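Local coordinates for outer membrane protein TP0453 (PDB 3K8I) that alters membrane permeability at acidic pH and might take part in ligand transport at the outer membrane, at residues A4-V9 against P115-V120; A56-F61 against R69-G74; Q160-Y165 against L191-R196. All coordinates share one frame; numbering follows the deposited sequence. Where two conformers were deposited one is given.

In the fold
Residues 4-9, in the loop before helix 11-15, reach forward to residues 115-120 in contact 1, which closes a long loop between the N-terminal segment and strand 117-123. Contact 2 lies wholly within that loop: 56-61 folds back on 69-74 as the hairpin of strands 54-62 and 67-74. Contacts 1 and 2 touch, the centres of the two contacts about 12 Å apart, because strands 67-74 and 117-123 are neighbours, with Val120 O 2.7 Å from Leu70 N. Contact 3 follows in series, joining 160-165 to 191-196 in the later half of the chain. Its nearest atoms lie about 7 Å from contact 2, and strand 21-26 runs between strands 54-62 and 162-166.

Contact 1: residues A4-V9 against P115-V120; sequences AWKASV and PHFSCV
His116 and Phe117 meet the N-terminal segment in different ways, one through a polar group at the solvent-facing side and one through an apolar ring. At His116 the approach is loose: Lys6 NZ stands 3.7 Å from its CD2, obliquely to the imidazole, and the two side chains cross at about a right angle. A water links the same pair, accepting from the backbone N of His116 at 3.1 Å and, weakly, from Lys6 NZ at 3.2 Å. The lysine chain bends at chi2 and chi3 to bring its amine there. Phe117 is the buried residue of the contact and opens strand 117-123 of the U-shaped beta-half-barrel, so the N-terminal loop, helical in its backbone angles at 4-7, is joined to the half-barrel mainly through one ring. The outer end of the Phe117 ring meets three side chains, Trp5 and Lys6 at its edge and Val9 obliquely. Trp5 CZ3 lies 3.4 Å from Phe117 CE2, edges meeting, planes inclined at 62°, with no stacking of the faces; the tryptophan is poorly ordered, so this approach is less certain than its number suggests. Lys6 CG is 3.6 Å from Phe117 CZ, while Lys6 CB sits over the centre of the indole face. Val9 CG2 reaches Phe117 CZ at 3.9 Å. Beyond Phe117, Cys119 packs on Met130, Met133 and Leu134 of helix 130-135.

Contact 2: residues A56-F61 against R69-G74; sequences AVYGAF and RLFGSG
Tyr58 and Phe71 form an antiparallel hydrogen-bonded pair at the tight middle of this hairpin, where the axes of 56-61 and 69-74 approach to 4.7 Å, their N-to-C directions 168° apart. Tyr58 N gives to Phe71 O at 2.9 Å and Phe71 N to Tyr58 O at 2.8 Å. With Tyr58 CG anti to its carbonyl carbon (chi1 -50°) and Phe71 CG anti to its backbone N (chi1 178°), the side chains run alongside each other in the same direction, Tyr58 CD2 4.0 Å from Phe71 CD2. The tyrosine edge also meets Phe71 O, 3.4 Å from CD2. Its hydroxyl and Ser73 OG both bond to Glu156, so one carboxylate satisfies both buried hydroxyls.

The other face is partly exposed and carries only Val57 and Leu70. Each lies opposite a glycine, Val57 facing Gly72 and Leu70 facing Gly59, so they meet diagonally, Val57 CG1 to Leu70 CG at 3.9 Å. In the end pair, Ala56 N to Ser73 O is weak at 3.3 Å, though its partner bond stays short.

Pro11 and Val14 of helix 11-15 cover Phe71, and Val15 lies against Ala60. Strand 21-26 continues the pairing beyond 56-61, and strand 117-123 beyond 69-74.

Contact 3: residues Q160-Y165 against L191-R196; sequences QTVALY and LYLTAR
Two antiparallel neighbours of the U-shaped beta-half-barrel, strands 162-166 and 189-196, meet here; the axes of 162-165 and 191-196 come within 4.8 Å, their N-to-C directions 169° apart. Four backbone bonds set the register. Val162 and Leu193 exchange two, each 2.8 Å from N to O, and Leu164 and Leu191 form the second such pair, while Ala163 and Tyr192 face each other as the non-hydrogen-bonded pair between them. The side chains sort onto two faces. On one, Val162, Leu164, Leu191 and Leu193 make an apolar surface: Val162 CB lies 4.0 Å from Leu193 CB, and the tips of Val162 CG1 and Leu193 CD1 also touch. Leu164 and Leu191 are more loosely matched, with their CD2 atoms 4.4 Å apart.

On the other face the Ala163 methyl sits obliquely at the Tyr192 ring, CB being 3.7 Å from CD1. With CG anti to its own carbonyl carbon (chi1 -55°), the ring is carried back along its strand to this methyl, and its hydroxyl bonds to Glu190. Further along, Thr161 and Thr194 join through their hydroxyls, OG1 to OG1 at 2.7 Å, and Thr161 CG2 packs on Tyr192 CB at 4.0 Å. Beyond, a water bridges the loop at Gln160, whose O also accepts from Asn30, and the strand at Ala195, whose N gives to it at 3.2 Å.

Helix 147-153 covers the alanine-tyrosine face through Phe149 and Arg148, whereas strands 21-26 and 199-207 flank the pair. The chemistry is therefore two-sided: within the two segments one face is wholly aliphatic, with Phe25 and Tyr202 as neighbours, and the opposite face mixes ring, methyl and hydroxyl contacts, the threonine bond and the water spanning the segments beyond the last direct backbone pair.

Contact 1: residues A4-V9 against P115-V120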
ATOM      1  N   ALA A   4      43.375 -23.114  12.566  1.00 80.70           N
ATOM      2  CA  ALA A   4      43.756 -22.662  11.222  1.00 79.02           C
ATOM      3  C   ALA A   4      42.533 -22.473  10.328  1.00 77.68           C
ATOM      4  O   ALA A   4      42.515 -21.593   9.466  1.00 77.87           O
ATOM      5  CB  ALA A   4      44.733 -23.646  10.586  1.00 78.80           C
ATOM      6  N   TRP A   5      41.521 -23.312  10.541  1.00 76.05           N
ATOM      7  CA  TRP A   5      40.229 -23.187   9.869  1.00 74.96           C
ATOM      8  C   TRP A   5      39.507 -21.911  10.297  1.00 73.41           C
ATOM      9  O   TRP A   5      38.786 -21.296   9.509  1.00 73.48           O
ATOM     10  CB  TRP A   5      39.350 -24.404  10.171  1.00 75.31           C
ATOM     11  CG  TRP A   5      39.077 -24.609  11.640  1.00 75.81           C
ATOM     12  CD1 TRP A   5      39.849 -25.303  12.532  1.00 76.11           C
ATOM     13  CD2 TRP A   5      37.957 -24.115  12.384  1.00 75.41           C
ATOM     14  NE1 TRP A   5      39.278 -25.271  13.782  1.00 73.68           N
ATOM     15  CE2 TRP A   5      38.116 -24.549  13.720  1.00 74.32           C
ATOM     16  CE3 TRP A   5      36.833 -23.346  12.051  1.00 73.77           C
ATOM     17  CZ2 TRP A   5      37.193 -24.242  14.721  1.00 73.24           C
ATOM     18  CZ3 TRP A   5      35.918 -23.041  13.047  1.00 72.22           C
ATOM     19  CH2 TRP A   5      36.103 -23.490  14.365  1.00 72.06           C
ATOM     20  N   LYS A   6      39.723 -21.522  11.552  1.00 70.93           N
ATOM     21  CA  LYS A   6      39.051 -20.379  12.153  1.00 68.82           C
ATOM     22  C   LYS A   6      39.592 -19.047  11.623  1.00 66.69           C
ATOM     23  O   LYS A   6      39.012 -17.990  11.883  1.00 66.01           O
ATOM     24  CB  LYS A   6      39.187 -20.444  13.676  1.00 69.18           C
ATOM     25  CG  LYS A   6      37.885 -20.215  14.418  1.00 71.32           C
ATOM     26  CD  LYS A   6      38.110 -19.485  15.730  1.00 75.91           C
ATOM     27  CE  LYS A   6      38.250 -17.977  15.508  1.00 77.17           C
ATOM     28  NZ  LYS A   6      38.486 -17.240  16.781  1.00 79.09           N
ATOM     29  N   ALA A   7      40.700 -19.113  10.881  1.00 64.66           N
ATOM     30  CA  ALA A   7      41.321 -17.931  10.276  1.00 62.50           C
ATOM     31  C   ALA A   7      40.414 -17.290   9.223  1.00 60.65           C
ATOM     32  O   ALA A   7      40.305 -16.062   9.152  1.00 61.70           O
ATOM     33  CB  ALA A   7      42.685 -18.278   9.678  1.00 61.47           C
ATOM     34  N   SER A   8      39.764 -18.126   8.418  1.00 56.36           N
ATOM     35  CA  SER A   8      38.902 -17.651   7.344  1.00 53.41           C
ATOM     36  C   SER A   8      37.645 -18.511   7.206  1.00 50.03           C
ATOM     37  O   SER A   8      37.547 -19.351   6.311  1.00 49.36           O
ATOM     38  CB  SER A   8      39.677 -17.608   6.020  1.00 54.23           C
ATOM     39  OG  SER A   8      40.756 -16.692   6.090  1.00 58.94           O
ATOM     40  N   VAL A   9      36.687 -18.319   8.110  1.00 47.03           N
ATOM     41  CA  VAL A   9      35.412 -19.010   7.980  1.00 43.10           C
ATOM     42  C   VAL A   9      34.489 -18.196   7.071  1.00 42.21           C
ATOM     43  O   VAL A   9      34.295 -16.995   7.257  1.00 41.43           O
ATOM     44  CB  VAL A   9      34.764 -19.360   9.347  1.00 43.58           C
ATOM     45  CG1 VAL A   9      33.414 -20.044   9.153  1.00 38.10           C
ATOM     46  CG2 VAL A   9      35.685 -20.277  10.151  1.00 42.62           C
ATOM     47  N   PRO A 115      33.735 -20.348  19.895  1.00 26.19           N
ATOM     48  CA  PRO A 115      32.859 -19.463  20.671  1.00 25.66           C
ATOM     49  C   PRO A 115      32.187 -18.338  19.877  1.00 27.53           C
ATOM     50  O   PRO A 115      31.173 -17.808  20.327  1.00 26.15           O
ATOM     51  CB  PRO A 115      33.794 -18.905  21.750  1.00 27.60           C
ATOM     52  CG  PRO A 115      34.930 -19.921  21.825  1.00 26.41           C
ATOM     53  CD  PRO A 115      35.118 -20.319  20.403  1.00 24.31           C
ATOM     54  N   HIS A 116      32.722 -17.989  18.706  1.00 29.37           N
ATOM     55  CA  HIS A 116      32.123 -16.907  17.901  1.00 29.61           C
ATOM     56  C   HIS A 116      31.055 -17.340  16.882  1.00 29.06           C
ATOM     57  O   HIS A 116      30.453 -16.494  16.211  1.00 28.12           O
ATOM     58  CB  HIS A 116      33.197 -16.047  17.233  1.00 29.86           C
ATOM     59  CG  HIS A 116      34.228 -15.526  18.189  1.00 35.98           C
ATOM     60  ND1 HIS A 116      33.933 -15.184  19.492  1.00 40.72           N
ATOM     61  CD2 HIS A 116      35.551 -15.284  18.030  1.00 38.53           C
ATOM     62  CE1 HIS A 116      35.031 -14.769  20.098  1.00 36.39           C
ATOM     63  NE2 HIS A 116      36.026 -14.815  19.232  1.00 38.00           N
ATOM     64  N   PHE A 117      30.799 -18.641  16.778  1.00 27.84           N
ATOM     65  CA  PHE A 117      29.728 -19.107  15.892  1.00 28.13           C
ATOM     66  C   PHE A 117      28.971 -20.354  16.277  1.00 25.03           C
ATOM     67  O   PHE A 117      29.481 -21.254  16.945  1.00 26.56           O
ATOM     68  CB  PHE A 117      30.155 -19.216  14.417  1.00 30.22           C
ATOM     69  CG  PHE A 117      31.609 -19.450  14.212  1.00 32.63           C
ATOM     70  CD1 PHE A 117      32.438 -18.402  13.814  1.00 38.17           C
ATOM     71  CD2 PHE A 117      32.151 -20.712  14.387  1.00 38.07           C
ATOM     72  CE1 PHE A 117      33.795 -18.613  13.614  1.00 45.13           C
ATOM     73  CE2 PHE A 117      33.497 -20.936  14.185  1.00 35.06           C
ATOM     74  CZ  PHE A 117      34.325 -19.891  13.801  1.00 40.65           C
ATOM     75  N   SER A 118      27.739 -20.359  15.791  1.00 22.87           N
ATOM     76  CA  SER A 118      26.786 -21.439  15.974  0.50 22.31           C
ATOM     77  C   SER A 118      26.344 -21.963  14.605  1.00 22.06           C
ATOM     78  O   SER A 118      26.255 -21.189  13.648  1.00 23.50           O
ATOM     79  CB  SER A 118      25.566 -20.899  16.714  0.50 21.14           C
ATOM     80  OG  SER A 118      25.021 -19.790  16.020  0.50 20.97           O
ATOM     81  N   CYS A 119      26.066 -23.263  14.527  1.00 19.92           N
ATOM     82  CA  CYS A 119      25.531 -23.905  13.342  1.00 20.84           C
ATOM     83  C   CYS A 119      24.262 -24.593  13.786  1.00 21.82           C
ATOM     84  O   CYS A 119      24.261 -25.335  14.767  1.00 21.75           O
ATOM     85  CB  CYS A 119      26.512 -24.927  12.779  1.00 20.11           C
ATOM     86  SG  CYS A 119      28.006 -24.169  12.115  1.00 29.11           S
ATOM     87  N   VAL A 120      23.175 -24.311  13.087  1.00 19.22           N
ATOM     88  CA  VAL A 120      21.863 -24.810  13.468  1.00 18.57           C
ATOM     89  C   VAL A 120      21.296 -25.466  12.222  1.00 17.71           C
ATOM     90  O   VAL A 120      21.357 -24.885  11.134  1.00 20.99           O
ATOM     91  CB  VAL A 120      20.941 -23.652  13.916  1.00 18.59           C
ATOM     92  CG1 VAL A 120      19.489 -24.121  14.073  1.00 18.85           C
ATOM     93  CG2 VAL A 120      21.447 -23.014  15.218  1.00 18.10           C
TER
HETATM   94  O   HOH W   1      35.577 -18.387  17.640  1.00 43.31           O

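Contact 2: residues A56-F61 against R69-G74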
ATOM      1  N   ALA A  56      24.988 -11.560  13.162  1.00 22.38           N
ATOM      2  CA  ALA A  56      24.279 -11.859  11.919  1.00 21.78           C
ATOM      3  C   ALA A  56      23.971 -13.338  11.740  1.00 22.08           C
ATOM      4  O   ALA A  56      24.765 -14.208  12.110  1.00 23.17           O
ATOM      5  CB  ALA A  56      25.065 -11.337  10.708  1.00 21.53           C
ATOM      6  N   VAL A  57      22.812 -13.609  11.150  1.00 20.65           N
ATOM      7  CA  VAL A  57      22.427 -14.964  10.763  1.00 22.48           C
ATOM      8  C   VAL A  57      22.515 -15.153   9.240  1.00 22.25           C
ATOM      9  O   VAL A  57      22.048 -14.309   8.474  1.00 19.23           O
ATOM     10  CB  VAL A  57      20.989 -15.318  11.268  1.00 21.12           C
ATOM     11  CG1 VAL A  57      20.579 -16.707  10.799  1.00 23.09           C
ATOM     12  CG2 VAL A  57      20.920 -15.245  12.813  1.00 24.40           C
ATOM     13  N   TYR A  58      23.125 -16.255   8.817  1.00 22.19           N
ATOM     14  CA  TYR A  58      23.113 -16.667   7.414  1.00 23.25           C
ATOM     15  C   TYR A  58      22.300 -17.945   7.323  1.00 24.50           C
ATOM     16  O   TYR A  58      22.514 -18.887   8.093  1.00 26.63           O
ATOM     17  CB  TYR A  58      24.533 -16.898   6.889  1.00 23.85           C
ATOM     18  CG  TYR A  58      25.477 -15.752   7.175  1.00 23.72           C
ATOM     19  CD1 TYR A  58      25.879 -14.877   6.159  1.00 18.11           C
ATOM     20  CD2 TYR A  58      25.957 -15.533   8.475  1.00 25.78           C
ATOM     21  CE1 TYR A  58      26.756 -13.814   6.434  1.00 27.37           C
ATOM     22  CE2 TYR A  58      26.819 -14.477   8.764  1.00 24.94           C
ATOM     23  CZ  TYR A  58      27.221 -13.622   7.747  1.00 27.21           C
ATOM     24  OH  TYR A  58      28.073 -12.579   8.060  1.00 24.28           O
ATOM     25  N   GLY A  59      21.353 -17.971   6.398  1.00 22.88           N
ATOM     26  CA  GLY A  59      20.441 -19.088   6.298  1.00 20.09           C
ATOM     27  C   GLY A  59      20.293 -19.631   4.900  1.00 19.05           C
ATOM     28  O   GLY A  59      20.513 -18.932   3.904  1.00 18.76           O
ATOM     29  N   ALA A  60      19.892 -20.888   4.824  1.00 18.39           N
ATOM     30  CA  ALA A  60      19.604 -21.512   3.540  1.00 18.52           C
ATOM     31  C   ALA A  60      18.505 -22.524   3.732  1.00 19.02           C
ATOM     32  O   ALA A  60      18.537 -23.303   4.678  1.00 19.89           O
ATOM     33  CB  ALA A  60      20.826 -22.172   2.985  1.00 19.02           C
ATOM     34  N   PHE A  61      17.509 -22.485   2.857  1.00 20.49           N
ATOM     35  CA  PHE A  61      16.447 -23.485   2.873  1.00 18.82           C
ATOM     36  C   PHE A  61      16.612 -24.429   1.686  1.00 19.40           C
ATOM     37  O   PHE A  61      16.809 -23.982   0.549  1.00 19.86           O
ATOM     38  CB  PHE A  61      15.069 -22.820   2.838  1.00 20.61           C
ATOM     39  CG  PHE A  61      13.932 -23.794   2.620  1.00 28.57           C
ATOM     40  CD1 PHE A  61      13.651 -24.787   3.565  1.00 29.80           C
ATOM     41  CD2 PHE A  61      13.145 -23.724   1.472  1.00 33.78           C
ATOM     42  CE1 PHE A  61      12.610 -25.690   3.373  1.00 27.90           C
ATOM     43  CE2 PHE A  61      12.096 -24.626   1.273  1.00 34.63           C
ATOM     44  CZ  PHE A  61      11.831 -25.608   2.225  1.00 28.55           C
ATOM     45  N   ARG A  69      19.324 -24.537   7.188  1.00 18.25           N
ATOM     46  CA  ARG A  69      20.643 -24.544   7.840  1.00 20.25           C
ATOM     47  C   ARG A  69      20.989 -23.099   8.164  1.00 19.82           C
ATOM     48  O   ARG A  69      20.934 -22.242   7.289  1.00 19.34           O
ATOM     49  CB  ARG A  69      21.718 -25.207   6.957  1.00 17.17           C
ATOM     50  CG  ARG A  69      21.352 -26.632   6.460  1.00 20.07           C
ATOM     51  CD  ARG A  69      22.515 -27.341   5.762  1.00 15.27           C
ATOM     52  NE  ARG A  69      22.052 -28.462   4.938  1.00 24.14           N
ATOM     53  CZ  ARG A  69      22.520 -28.760   3.723  1.00 23.00           C
ATOM     54  NH1 ARG A  69      22.034 -29.799   3.062  1.00 22.08           N
ATOM     55  NH2 ARG A  69      23.476 -28.029   3.161  1.00 19.81           N
ATOM     56  N   LEU A  70      21.316 -22.825   9.430  1.00 21.41           N
ATOM     57  CA  LEU A  70      21.695 -21.471   9.868  1.00 19.16           C
ATOM     58  C   LEU A  70      23.129 -21.427  10.386  1.00 19.47           C
ATOM     59  O   LEU A  70      23.573 -22.319  11.089  1.00 18.38           O
ATOM     60  CB  LEU A  70      20.782 -20.996  10.989  1.00 17.64           C
ATOM     61  CG  LEU A  70      19.365 -20.450  10.767  1.00 25.85           C
ATOM     62  CD1 LEU A  70      18.688 -20.939   9.507  1.00 26.83           C
ATOM     63  CD2 LEU A  70      18.499 -20.721  12.021  1.00 28.83           C
ATOM     64  N   PHE A  71      23.841 -20.365  10.041  1.00 19.69           N
ATOM     65  CA  PHE A  71      25.121 -20.087  10.640  1.00 19.96           C
ATOM     66  C   PHE A  71      24.965 -18.759  11.364  1.00 21.15           C
ATOM     67  O   PHE A  71      24.690 -17.750  10.734  1.00 21.16           O
ATOM     68  CB  PHE A  71      26.196 -20.011   9.562  1.00 18.87           C
ATOM     69  CG  PHE A  71      27.556 -19.668  10.082  1.00 17.01           C
ATOM     70  CD1 PHE A  71      28.539 -20.649  10.157  1.00 20.84           C
ATOM     71  CD2 PHE A  71      27.854 -18.374  10.520  1.00  9.62           C
ATOM     72  CE1 PHE A  71      29.829 -20.345  10.644  1.00 22.63           C
ATOM     73  CE2 PHE A  71      29.123 -18.056  10.990  1.00 19.12           C
ATOM     74  CZ  PHE A  71      30.114 -19.045  11.056  1.00 15.52           C
ATOM     75  N   GLY A  72      25.105 -18.782  12.689  1.00 20.99           N
ATOM     76  CA  GLY A  72      25.026 -17.586  13.506  1.00 21.12           C
ATOM     77  C   GLY A  72      26.414 -17.077  13.848  1.00 22.60           C
ATOM     78  O   GLY A  72      27.214 -17.788  14.443  1.00 22.78           O
ATOM     79  N   SER A  73      26.716 -15.855  13.443  1.00 21.63           N
ATOM     80  CA  SER A  73      27.956 -15.237  13.875  1.00 23.01           C
ATOM     81  C   SER A  73      27.658 -14.404  15.119  1.00 22.04           C
ATOM     82  O   SER A  73      26.720 -13.604  15.131  1.00 20.89           O
ATOM     83  CB  SER A  73      28.526 -14.358  12.778  1.00 21.35           C
ATOM     84  OG  SER A  73      29.598 -13.601  13.287  1.00 24.06           O
ATOM     85  N   GLY A  74      28.431 -14.614  16.173  1.00 22.18           N
ATOM     86  CA  GLY A  74      28.176 -13.907  17.419  1.00 23.15           C
ATOM     87  C   GLY A  74      29.149 -14.227  18.519  1.00 23.42           C
ATOM     88  O   GLY A  74      30.360 -14.329  18.273  1.00 24.52           O
TER

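Contact 3: residues Q160-Y165 against L191-R196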
ATOM      1  N   GLN A 160      23.136  -3.206   7.642  1.00 28.71           N
ATOM      2  CA  GLN A 160      21.933  -3.456   8.455  1.00 28.44           C
ATOM      3  C   GLN A 160      20.786  -3.924   7.550  1.00 26.85           C
ATOM      4  O   GLN A 160      19.633  -4.028   7.965  1.00 26.07           O
ATOM      5  CB  GLN A 160      21.549  -2.228   9.311  1.00 29.22           C
ATOM      6  CG  GLN A 160      22.748  -1.604  10.055  1.00 32.50           C
ATOM      7  CD  GLN A 160      22.369  -0.797  11.293  1.00 41.06           C
ATOM      8  OE1 GLN A 160      22.860  -1.072  12.395  1.00 45.05           O
ATOM      9  NE2 GLN A 160      21.506   0.201  11.122  1.00 37.73           N
ATOM     10  N   THR A 161      21.133  -4.246   6.309  1.00 26.17           N
ATOM     11  CA  THR A 161      20.163  -4.703   5.330  1.00 25.34           C
ATOM     12  C   THR A 161      19.932  -6.221   5.391  1.00 25.00           C
ATOM     13  O   THR A 161      20.880  -7.012   5.334  1.00 25.44           O
ATOM     14  CB  THR A 161      20.572  -4.249   3.922  1.00 25.70           C
ATOM     15  OG1 THR A 161      20.667  -2.817   3.907  1.00 24.76           O
ATOM     16  CG2 THR A 161      19.566  -4.714   2.866  1.00 25.29           C
ATOM     17  N   VAL A 162      18.663  -6.595   5.533  1.00 24.04           N
ATOM     18  CA  VAL A 162      18.194  -7.966   5.401  1.00 24.14           C
ATOM     19  C   VAL A 162      18.158  -8.323   3.917  1.00 23.80           C
ATOM     20  O   VAL A 162      17.590  -7.584   3.101  1.00 26.03           O
ATOM     21  CB  VAL A 162      16.760  -8.112   5.970  1.00 24.04           C
ATOM     22  CG1 VAL A 162      16.233  -9.552   5.796  1.00 23.14           C
ATOM     23  CG2 VAL A 162      16.717  -7.694   7.421  1.00 21.41           C
ATOM     24  N   ALA A 163      18.755  -9.451   3.557  1.00 21.14           N
ATOM     25  CA  ALA A 163      18.822  -9.844   2.148  1.00 20.51           C
ATOM     26  C   ALA A 163      18.257 -11.242   1.971  1.00 20.66           C
ATOM     27  O   ALA A 163      18.544 -12.148   2.761  1.00 24.86           O
ATOM     28  CB  ALA A 163      20.287  -9.740   1.608  1.00 19.59           C
ATOM     29  N   LEU A 164      17.450 -11.412   0.939  1.00 19.21           N
ATOM     30  CA  LEU A 164      16.817 -12.687   0.654  1.00 23.18           C
ATOM     31  C   LEU A 164      16.992 -12.996  -0.821  1.00 23.70           C
ATOM     32  O   LEU A 164      16.768 -12.138  -1.665  1.00 26.61           O
ATOM     33  CB  LEU A 164      15.327 -12.641   1.038  1.00 23.25           C
ATOM     34  CG  LEU A 164      14.509 -13.931   1.114  1.00 27.54           C
ATOM     35  CD1 LEU A 164      14.837 -14.746   2.360  1.00 26.88           C
ATOM     36  CD2 LEU A 164      13.016 -13.588   1.084  1.00 31.23           C
ATOM     37  N   TYR A 165      17.431 -14.211  -1.127  1.00 24.36           N
ATOM     38  CA  TYR A 165      17.607 -14.632  -2.511  1.00 25.60           C
ATOM     39  C   TYR A 165      16.881 -15.938  -2.772  1.00 25.79           C
ATOM     40  O   TYR A 165      17.166 -16.959  -2.148  1.00 25.16           O
ATOM     41  CB  TYR A 165      19.094 -14.771  -2.831  1.00 26.27           C
ATOM     42  CG  TYR A 165      19.403 -15.478  -4.126  1.00 27.07           C
ATOM     43  CD1 TYR A 165      18.888 -15.030  -5.335  1.00 32.48           C
ATOM     44  CD2 TYR A 165      20.238 -16.587  -4.141  1.00 31.89           C
ATOM     45  CE1 TYR A 165      19.193 -15.673  -6.520  1.00 37.08           C
ATOM     46  CE2 TYR A 165      20.551 -17.234  -5.317  1.00 30.09           C
ATOM     47  CZ  TYR A 165      20.026 -16.779  -6.502  1.00 37.35           C
ATOM     48  OH  TYR A 165      20.341 -17.439  -7.669  1.00 44.57           O
ATOM     49  N   LEU A 191      15.300  -9.842  -2.747  1.00 26.97           N
ATOM     50  CA  LEU A 191      14.632  -8.878  -1.883  1.00 26.40           C
ATOM     51  C   LEU A 191      15.574  -8.332  -0.799  1.00 27.27           C
ATOM     52  O   LEU A 191      16.216  -9.098  -0.060  1.00 27.54           O
ATOM     53  CB  LEU A 191      13.369  -9.492  -1.262  1.00 26.96           C
ATOM     54  CG  LEU A 191      12.551  -8.640  -0.282  1.00 27.72           C
ATOM     55  CD1 LEU A 191      11.793  -7.519  -0.993  1.00 27.16           C
ATOM     56  CD2 LEU A 191      11.584  -9.520   0.510  1.00 28.37           C
ATOM     57  N   TYR A 192      15.642  -7.004  -0.717  1.00 26.01           N
ATOM     58  CA  TYR A 192      16.489  -6.299   0.243  1.00 27.77           C
ATOM     59  C   TYR A 192      15.654  -5.395   1.119  1.00 29.04           C
ATOM     60  O   TYR A 192      14.765  -4.704   0.627  1.00 32.76           O
ATOM     61  CB  TYR A 192      17.589  -5.519  -0.492  1.00 26.14           C
ATOM     62  CG  TYR A 192      18.368  -6.433  -1.398  1.00 26.88           C
ATOM     63  CD1 TYR A 192      19.422  -7.208  -0.895  1.00 25.72           C
ATOM     64  CD2 TYR A 192      18.013  -6.585  -2.741  1.00 22.95           C
ATOM     65  CE1 TYR A 192      20.119  -8.084  -1.714  1.00 21.37           C
ATOM     66  CE2 TYR A 192      18.708  -7.458  -3.567  1.00 23.22           C
ATOM     67  CZ  TYR A 192      19.762  -8.203  -3.047  1.00 22.36           C
ATOM     68  OH  TYR A 192      20.455  -9.076  -3.858  1.00 22.90           O
ATOM     69  N   LEU A 193      15.929  -5.411   2.417  1.00 30.97           N
ATOM     70  CA  LEU A 193      15.115  -4.678   3.389  1.00 33.90           C
ATOM     71  C   LEU A 193      15.980  -3.890   4.378  1.00 35.48           C
ATOM     72  O   LEU A 193      16.844  -4.462   5.043  1.00 34.68           O
ATOM     73  CB  LEU A 193      14.198  -5.650   4.144  1.00 34.86           C
ATOM     74  CG  LEU A 193      13.262  -6.576   3.348  1.00 35.03           C
ATOM     75  CD1 LEU A 193      13.001  -7.858   4.105  1.00 38.09           C
ATOM     76  CD2 LEU A 193      11.948  -5.894   3.012  1.00 38.89           C
ATOM     77  N   THR A 194      15.743  -2.580   4.463  1.00 38.17           N
ATOM     78  CA  THR A 194      16.505  -1.689   5.344  1.00 41.27           C
ATOM     79  C   THR A 194      15.578  -0.754   6.133  1.00 44.33           C
ATOM     80  O   THR A 194      14.662  -0.153   5.567  1.00 44.21           O
ATOM     81  CB  THR A 194      17.527  -0.845   4.548  1.00 42.09           C
ATOM     82  OG1 THR A 194      18.229  -1.681   3.617  1.00 41.77           O
ATOM     83  CG2 THR A 194      18.537  -0.170   5.486  1.00 40.89           C
ATOM     84  N   ALA A 195      15.837  -0.625   7.435  1.00 47.10           N
ATOM     85  CA  ALA A 195      14.973   0.141   8.334  1.00 49.91           C
ATOM     86  C   ALA A 195      15.199   1.655   8.304  1.00 52.45           C
ATOM     87  O   ALA A 195      16.333   2.133   8.156  1.00 51.60           O
ATOM     88  CB  ALA A 195      15.093  -0.381   9.759  1.00 49.36           C
ATOM     89  N   ARG A 196      14.095   2.387   8.447  1.00 55.38           N
ATOM     90  CA  ARG A 196      14.085   3.842   8.626  1.00 59.13           C
ATOM     91  C   ARG A 196      12.934   4.180   9.585  1.00 60.60           C
ATOM     92  O   ARG A 196      11.819   3.687   9.402  1.00 61.85           O
ATOM     93  CB  ARG A 196      13.899   4.549   7.277  1.00 59.14           C
ATOM     94  CG  ARG A 196      13.832   6.070   7.356  1.00 61.38           C
ATOM     95  CD  ARG A 196      13.164   6.658   6.122  1.00 63.83           C
ATOM     96  NE  ARG A 196      14.089   6.789   4.998  1.00 66.83           N
ATOM     97  CZ  ARG A 196      13.743   7.188   3.776  1.00 67.46           C
ATOM     98  NH1 ARG A 196      12.481   7.492   3.497  1.00 68.08           N
ATOM     99  NH2 ARG A 196      14.663   7.273   2.824  1.00 67.01           N
TER
HETATM  100  O   HOH W   2      18.207  -1.623   9.325  1.00 30.44           O